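Local atomic coordinates of GTPase activator-like protein (Chaetomium thermophilum, PDB entry 5HIU), a protein that probably stimulates GTP hydrolysis by a small GTPase as a fungal TSC2 (tuberin), this chain being its N-terminal part, built of alpha-helices joined by loops. Residues I252-L255 and S256-C260; R313-L316 and S317-K321; T356-L359 and R360-S364. All coordinates share one frame; numbering follows the deposited sequence.

Read from the N terminus, interaction 1 lies on helix 245-261, interaction 2 on helix 302-322 and interaction 3 on helix 352-366. Each joins two directly consecutive segments of one helix, and so closes a single stretch of helical turns and no longer loop. The three follow in series: none nests in or crosses another. In space they form a row along the elongated all-helical chain, with centres about 9 Å apart for interactions 1 and 2 and about 10 Å for interactions 2 and 3. Helix 302-322 touches both of the others, whereas the nearest atoms of interactions 1 and 3 remain about 6 Å apart; interaction 2 thus connects them within the DUF3384 region.

Interaction 1 of 3, residues I252-L255 and S256-C260; sequences IQVL and SSIHC
The carbonyls of Ile252, Gln253, Val254 and Leu255 accept, in turn, the amides of Ser256, Ser257, Ile258 and His259, an unbroken i to i+4 ladder that defines residues 252-259 as regular alpha-helix; the bond from Ser256 N to Ile252 O measures 2.7 Å. One rung is doubled. Gln253 O takes Ser257 N at 3.0 Å and also Ser257 OG at 2.9 Å, and the two donors come from opposite faces of the carbonyl plane. With chi1 at -65°, OG lies beside its own backbone N, which turns the Ser257 hydroxyl toward the preceding turn, onto Gln253 O, and satisfies it. Along another flank Val254 and Ile258 run side by side and point the same way. Their branches meet where Val254 CG1 comes 3.7 Å from Ile258 CD1; CG1 is anti to the backbone N (chi1 166°), on the side of the following turn. In a mixed contact, Ile252 CG2 lies 3.6 Å from Ser256 OG. These flanks face different helices: Val254 and Ile258 pack on helix 204-219, Ile252 and Ser256 on Leu289 of helix 281-294, and Leu255 on Ile273 and Ile276 of helix 266-277. The His259 side chain touches both Trp270 of helix 266-277 and Val318 of helix 302-322, so helix 245-261 packs against helices on several flanks, with no strand among them.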
loop_
_atom_site.group_PDB
_atom_site.type_symbol
_atom_site.label_atom_id
_atom_site.label_comp_id
_atom_site.label_asym_id
_atom_site.label_seq_id
_atom_site.Cartn_x
_atom_site.Cartn_y
_atom_site.Cartn_z
ATOM N N ILE A 252 -7.189 5.036 -3.453
ATOM C CA ILE A 252 -7.063 5.259 -4.884
ATOM C C ILE A 252 -6.099 6.406 -5.175
ATOM O O ILE A 252 -5.197 6.253 -6.020
ATOM C CB ILE A 252 -8.431 5.502 -5.569
ATOM C CG1 ILE A 252 -9.360 4.288 -5.413
ATOM C CG2 ILE A 252 -8.245 5.773 -7.048
ATOM C CD1 ILE A 252 -8.770 2.965 -5.881
ATOM N N GLN A 253 -6.264 7.542 -4.491
ATOM C CA GLN A 253 -5.259 8.609 -4.596
ATOM C C GLN A 253 -3.868 8.006 -4.455
ATOM O O GLN A 253 -3.016 8.152 -5.342
ATOM C CB GLN A 253 -5.418 9.678 -3.517
ATOM C CG GLN A 253 -6.390 10.784 -3.856
ATOM C CD GLN A 253 -6.155 12.033 -3.026
ATOM O OE1 GLN A 253 -5.765 11.950 -1.860
ATOM N NE2 GLN A 253 -6.400 13.200 -3.619
ATOM N N VAL A 254 -3.633 7.315 -3.350
ATOM C CA VAL A 254 -2.262 6.963 -3.037
ATOM C C VAL A 254 -1.754 5.949 -4.028
ATOM O O VAL A 254 -0.672 6.123 -4.596
ATOM C CB VAL A 254 -2.095 6.479 -1.590
ATOM C CG1 VAL A 254 -0.752 5.805 -1.390
ATOM C CG2 VAL A 254 -2.239 7.656 -0.645
ATOM N N LEU A 255 -2.533 4.895 -4.234
ATOM C CA LEU A 255 -2.188 3.833 -5.212
ATOM C C LEU A 255 -2.062 4.324 -6.657
ATOM O O LEU A 255 -1.157 3.891 -7.368
ATOM C CB LEU A 255 -3.248 2.760 -5.212
ATOM C CG LEU A 255 -3.353 1.995 -3.929
ATOM C CD1 LEU A 255 -4.760 1.430 -3.808
ATOM C CD2 LEU A 255 -2.299 0.910 -3.925
ATOM N N SER A 256 -2.968 5.206 -7.079
ATOM C CA SER A 256 -2.901 5.783 -8.424
ATOM C C SER A 256 -1.646 6.601 -8.601
ATOM O O SER A 256 -1.075 6.649 -9.673
ATOM C CB SER A 256 -4.108 6.666 -8.723
ATOM O OG SER A 256 -5.219 5.856 -9.070
ATOM N N SER A 257 -1.218 7.234 -7.526
ATOM C CA SER A 257 -0.016 8.030 -7.559
ATOM C C SER A 257 1.217 7.138 -7.615
ATOM O O SER A 257 2.126 7.383 -8.391
ATOM C CB SER A 257 -0.007 8.985 -6.366
ATOM O OG SER A 257 -1.082 9.921 -6.503
ATOM N N ILE A 258 1.255 6.091 -6.811
ATOM C CA ILE A 258 2.407 5.195 -6.828
ATOM C C ILE A 258 2.495 4.565 -8.203
ATOM O O ILE A 258 3.572 4.456 -8.786
ATOM C CB ILE A 258 2.288 4.106 -5.762
ATOM C CG1 ILE A 258 2.519 4.696 -4.377
ATOM C CG2 ILE A 258 3.294 2.997 -6.010
ATOM C CD1 ILE A 258 1.857 3.894 -3.267
ATOM N N HIS A 259 1.331 4.156 -8.697
ATOM C CA HIS A 259 1.188 3.545 -10.017
ATOM C C HIS A 259 1.821 4.373 -11.094
ATOM O O HIS A 259 2.533 3.861 -11.948
ATOM C CB HIS A 259 -0.286 3.409 -10.354
ATOM C CG HIS A 259 -0.546 2.822 -11.697
ATOM N ND1 HIS A 259 -0.169 1.542 -12.035
ATOM C CD2 HIS A 259 -1.184 3.326 -12.775
ATOM C CE1 HIS A 259 -0.548 1.289 -13.274
ATOM N NE2 HIS A 259 -1.158 2.360 -13.747
ATOM N N CYS A 260 1.520 5.658 -11.059
ATOM C CA CYS A 260 2.053 6.564 -12.027
ATOM C C CYS A 260 3.507 6.888 -11.712
ATOM O O CYS A 260 4.397 6.584 -12.508
ATOM C CB CYS A 260 1.228 7.833 -12.057
ATOM S SG CYS A 260 1.699 8.799 -13.483
#

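Interaction 2 of 3, residues R313-L316 and S317-K321; sequences RGAL and SVLQK
Gly314, Ala315 and Leu316 meet Val318, Leu319 and Gln320 in a local contact between successive turns of helix 302-322, which packs between helices 245-261 and 352-366, with Val318 on Ser256 of the first and Leu319 on Leu361 of the second. Backbone bonds supply the evidence. Val318 N reaches Gly314 O at 2.8 Å, and Gln320 N reaches Leu316 O at 2.8 Å with an N-H...O angle of 162°. The rung before them is slacker: Ser317 N is 3.3 Å from Arg313 O and approaches from above the carbonyl plane, 38° out of it. Among the side chains Leu319 lies along the preceding turn through CB, CG and CD1. A chi1 of -81° sets CG beside its own backbone N, with Leu319 CG 3.0 Å and Leu319 CD1 3.3 Å from Ala315 O. The methyl-to-methyl approach is looser, Ala315 CB to Leu319 CD1 being 4.4 Å. Outward, Ala315 packs on Phe292 and Leu319 on Leu293, both of helix 281-294, while Lys321 makes a cation-pi contact with Trp270. Chemically, then, the polar joining of the two segments is carried by main-chain amides and carbonyls, and the side chains add apolar packing to it.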
loop_
_atom_site.group_PDB
_atom_site.type_symbol
_atom_site.label_atom_id
_atom_site.label_comp_id
_atom_site.label_asym_id
_atom_site.label_seq_id
_atom_site.Cartn_x
_atom_site.Cartn_y
_atom_site.Cartn_z
ATOM N N ARG A 313 -2.738 13.005 -13.069
ATOM C CA ARG A 313 -1.837 12.170 -13.863
ATOM C C ARG A 313 -1.950 10.694 -13.515
ATOM O O ARG A 313 -1.654 9.822 -14.348
ATOM C CB ARG A 313 -0.387 12.553 -13.631
ATOM C CG ARG A 313 -0.015 13.991 -13.941
ATOM C CD ARG A 313 1.483 14.143 -13.781
ATOM N NE ARG A 313 2.196 13.151 -14.593
ATOM C CZ ARG A 313 3.384 12.626 -14.296
ATOM N NH1 ARG A 313 4.037 12.976 -13.186
ATOM N NH2 ARG A 313 3.923 11.726 -15.115
ATOM N N GLY A 314 -2.316 10.416 -12.270
ATOM C CA GLY A 314 -2.422 9.048 -11.813
ATOM C C GLY A 314 -3.683 8.450 -12.365
ATOM O O GLY A 314 -3.651 7.364 -12.940
ATOM N N ALA A 315 -4.784 9.182 -12.168
ATOM C CA ALA A 315 -6.106 8.857 -12.717
ATOM C C ALA A 315 -6.022 8.498 -14.186
ATOM O O ALA A 315 -6.657 7.554 -14.630
ATOM C CB ALA A 315 -7.067 10.021 -12.536
ATOM N N LEU A 316 -5.234 9.252 -14.935
ATOM C CA LEU A 316 -5.003 8.952 -16.336
ATOM C C LEU A 316 -4.353 7.584 -16.480
ATOM O O LEU A 316 -4.767 6.761 -17.293
ATOM C CB LEU A 316 -4.091 10.017 -16.970
ATOM C CG LEU A 316 -4.730 11.192 -17.727
ATOM C CD1 LEU A 316 -5.993 11.747 -17.079
ATOM C CD2 LEU A 316 -3.695 12.296 -17.909
ATOM N N SER A 317 -3.314 7.364 -15.694
ATOM C CA SER A 317 -2.539 6.141 -15.764
ATOM C C SER A 317 -3.451 4.949 -15.498
ATOM O O SER A 317 -3.440 3.950 -16.230
ATOM C CB SER A 317 -1.426 6.191 -14.705
ATOM O OG SER A 317 -0.419 5.234 -14.958
ATOM N N VAL A 318 -4.240 5.070 -14.439
ATOM C CA VAL A 318 -5.067 3.969 -13.975
ATOM C C VAL A 318 -6.239 3.797 -14.924
ATOM O O VAL A 318 -6.667 2.677 -15.192
ATOM C CB VAL A 318 -5.541 4.189 -12.511
ATOM C CG1 VAL A 318 -6.645 3.226 -12.146
ATOM C CG2 VAL A 318 -4.379 4.024 -11.546
ATOM N N LEU A 319 -6.739 4.916 -15.442
ATOM C CA LEU A 319 -7.850 4.890 -16.397
ATOM C C LEU A 319 -7.437 4.235 -17.703
ATOM O O LEU A 319 -8.164 3.439 -18.265
ATOM C CB LEU A 319 -8.410 6.299 -16.659
ATOM C CG LEU A 319 -9.375 6.795 -15.573
ATOM C CD1 LEU A 319 -9.681 8.296 -15.676
ATOM C CD2 LEU A 319 -10.652 5.982 -15.616
ATOM N N GLN A 320 -6.261 4.568 -18.188
ATOM C CA GLN A 320 -5.790 3.972 -19.420
ATOM C C GLN A 320 -5.727 2.475 -19.253
ATOM O O GLN A 320 -6.061 1.736 -20.146
ATOM C CB GLN A 320 -4.415 4.513 -19.764
ATOM C CG GLN A 320 -3.771 3.847 -20.955
ATOM C CD GLN A 320 -2.516 4.578 -21.386
ATOM O OE1 GLN A 320 -2.428 5.818 -21.324
ATOM N NE2 GLN A 320 -1.530 3.820 -21.817
ATOM N N LYS A 321 -5.293 2.036 -18.089
ATOM C CA LYS A 321 -5.199 0.613 -17.794
ATOM C C LYS A 321 -6.609 0.020 -17.596
ATOM O O LYS A 321 -6.943 -1.010 -18.181
ATOM C CB LYS A 321 -4.299 0.416 -16.574
ATOM C CG LYS A 321 -3.836 -1.007 -16.318
ATOM C CD LYS A 321 -2.957 -1.598 -17.413
ATOM C CE LYS A 321 -2.718 -3.093 -17.172
ATOM N NZ LYS A 321 -2.238 -3.819 -18.384
#

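Interaction 3 of 3, residues T356-L359 and R360-S364; sequences TEIL and RLINS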
loop_
_atom_site.group_PDB
_atom_site.type_symbol
_atom_site.label_atom_id
_atom_site.label_comp_id
_atom_site.label_asym_id
_atom_site.label_seq_id
_atom_site.Cartn_x
_atom_site.Cartn_y
_atom_site.Cartn_z
ATOM N N THR A 356 0.954 14.572 -23.383
ATOM C CA THR A 356 1.352 13.256 -23.901
ATOM C C THR A 356 0.480 12.118 -23.327
ATOM O O THR A 356 0.138 11.184 -24.059
ATOM C CB THR A 356 2.850 12.953 -23.648
ATOM O OG1 THR A 356 3.650 14.035 -24.136
ATOM C CG2 THR A 356 3.294 11.668 -24.350
ATOM N N GLU A 357 0.124 12.202 -22.036
ATOM C CA GLU A 357 -0.708 11.171 -21.373
ATOM C C GLU A 357 -2.162 11.219 -21.835
ATOM O O GLU A 357 -2.694 10.204 -22.302
ATOM C CB GLU A 357 -0.631 11.265 -19.839
ATOM C CG GLU A 357 0.715 10.852 -19.273
ATOM C CD GLU A 357 1.145 9.461 -19.744
ATOM O OE1 GLU A 357 0.642 8.432 -19.192
ATOM O OE2 GLU A 357 1.996 9.393 -20.667
ATOM N N ILE A 358 -2.789 12.389 -21.723
ATOM C CA ILE A 358 -4.121 12.602 -22.305
ATOM C C ILE A 358 -4.220 11.874 -23.643
ATOM O O ILE A 358 -5.144 11.102 -23.868
ATOM C CB ILE A 358 -4.432 14.089 -22.567
ATOM C CG1 ILE A 358 -4.466 14.904 -21.263
ATOM C CG2 ILE A 358 -5.770 14.214 -23.289
ATOM C CD1 ILE A 358 -5.728 14.747 -20.435
ATOM N N LEU A 359 -3.250 12.131 -24.510
ATOM C CA LEU A 359 -3.177 11.493 -25.807
ATOM C C LEU A 359 -3.008 9.990 -25.679
ATOM O O LEU A 359 -3.695 9.230 -26.359
ATOM C CB LEU A 359 -2.014 12.052 -26.643
ATOM C CG LEU A 359 -2.115 13.455 -27.268
ATOM C CD1 LEU A 359 -0.949 13.716 -28.224
ATOM C CD2 LEU A 359 -3.438 13.641 -27.999
ATOM N N ARG A 360 -2.085 9.551 -24.833
ATOM C CA ARG A 360 -1.774 8.114 -24.745
ATOM C C ARG A 360 -3.017 7.318 -24.368
ATOM O O ARG A 360 -3.245 6.231 -24.883
ATOM C CB ARG A 360 -0.581 7.834 -23.799
ATOM C CG ARG A 360 -0.454 6.370 -23.352
ATOM C CD ARG A 360 0.957 5.798 -23.282
ATOM N NE ARG A 360 1.858 6.631 -22.480
ATOM C CZ ARG A 360 3.050 7.080 -22.888
ATOM N NH1 ARG A 360 3.544 6.754 -24.086
ATOM N NH2 ARG A 360 3.773 7.849 -22.081
ATOM N N LEU A 361 -3.825 7.889 -23.492
ATOM C CA LEU A 361 -5.116 7.311 -23.128
ATOM C C LEU A 361 -5.985 7.200 -24.373
ATOM O O LEU A 361 -6.384 6.103 -24.774
ATOM C CB LEU A 361 -5.810 8.184 -22.067
ATOM C CG LEU A 361 -7.016 7.584 -21.352
ATOM C CD1 LEU A 361 -7.157 8.196 -19.975
ATOM C CD2 LEU A 361 -8.319 7.729 -22.131
ATOM N N ILE A 362 -6.218 8.341 -25.013
ATOM C CA ILE A 362 -7.042 8.399 -26.212
ATOM C C ILE A 362 -6.494 7.423 -27.247
ATOM O O ILE A 362 -7.247 6.693 -27.873
ATOM C CB ILE A 362 -7.151 9.834 -26.776
ATOM C CG1 ILE A 362 -7.858 10.759 -25.763
ATOM C CG2 ILE A 362 -7.940 9.844 -28.082
ATOM C CD1 ILE A 362 -7.833 12.229 -26.150
ATOM N N ASN A 363 -5.184 7.344 -27.384
ATOM C CA ASN A 363 -4.620 6.385 -28.322
ATOM C C ASN A 363 -4.900 4.941 -27.961
ATOM O O ASN A 363 -4.971 4.098 -28.838
ATOM C CB ASN A 363 -3.128 6.587 -28.458
ATOM C CG ASN A 363 -2.788 7.557 -29.547
ATOM O OD1 ASN A 363 -3.242 7.398 -30.675
ATOM N ND2 ASN A 363 -1.993 8.571 -29.228
ATOM N N SER A 364 -5.055 4.650 -26.679
ATOM C CA SER A 364 -5.370 3.294 -26.265
ATOM C C SER A 364 -6.852 2.979 -26.449
ATOM O O SER A 364 -7.237 1.805 -26.472
ATOM C CB SER A 364 -4.991 3.071 -24.808
ATOM O OG SER A 364 -5.786 3.900 -23.991
#
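Glu357 and Arg360 form an i to i+3 salt bridge on helix 352-366, part of an elongated array of stacked helices of the alpha-solenoid kind. Its shortest approach is Glu357 OE2 to Arg360 NH2, 2.7 Å, yet the hydrogen bond is weak, because the N-H...O angle is only 129°. The carboxylate does not lie flat against the guanidinium: their planes are 54° apart, Glu357 OE2 approaches the group obliquely, and Glu357 OE1 lies in plane at its edge, 3.9 Å from Arg360 NE. Glu357 OE2 is also 3.3 Å from Arg360 NE. The pairing, which involves an exposed arginine, is probably held mainly by charge, since the one hydrogen bond is poorly directed. Both chains are bent to achieve it. Glu357 folds at chi2 (-54°), bringing its end nearer the next turn, and Arg360 bends at chi2 and chi3, curling the guanidinium back alongside the carboxylate. The backbone bond from Leu361 N to Glu357 O, 2.8 Å, belongs to the same turn.

Thr356, whose CG2 is 4.5 Å from Arg360 NH2, turns its hydroxyl to Thr352 O one turn earlier, and Asn363 ND2 bonds Gln426 OE1, tying this helix to helix 423-441. Gln426 also touches the Arg360 side chain, while Glu357 packs on Leu316 of helix 302-322. Another flank is apolar: Ile358 and Ile362 lie side by side, pointing the same way, and both touch Val388 of helix 383-391. There Ile358 CG2 stands 4.0 Å from Ile362 CD1, with Ile362 N reaching Ile358 O at 3.2 Å in the same turn.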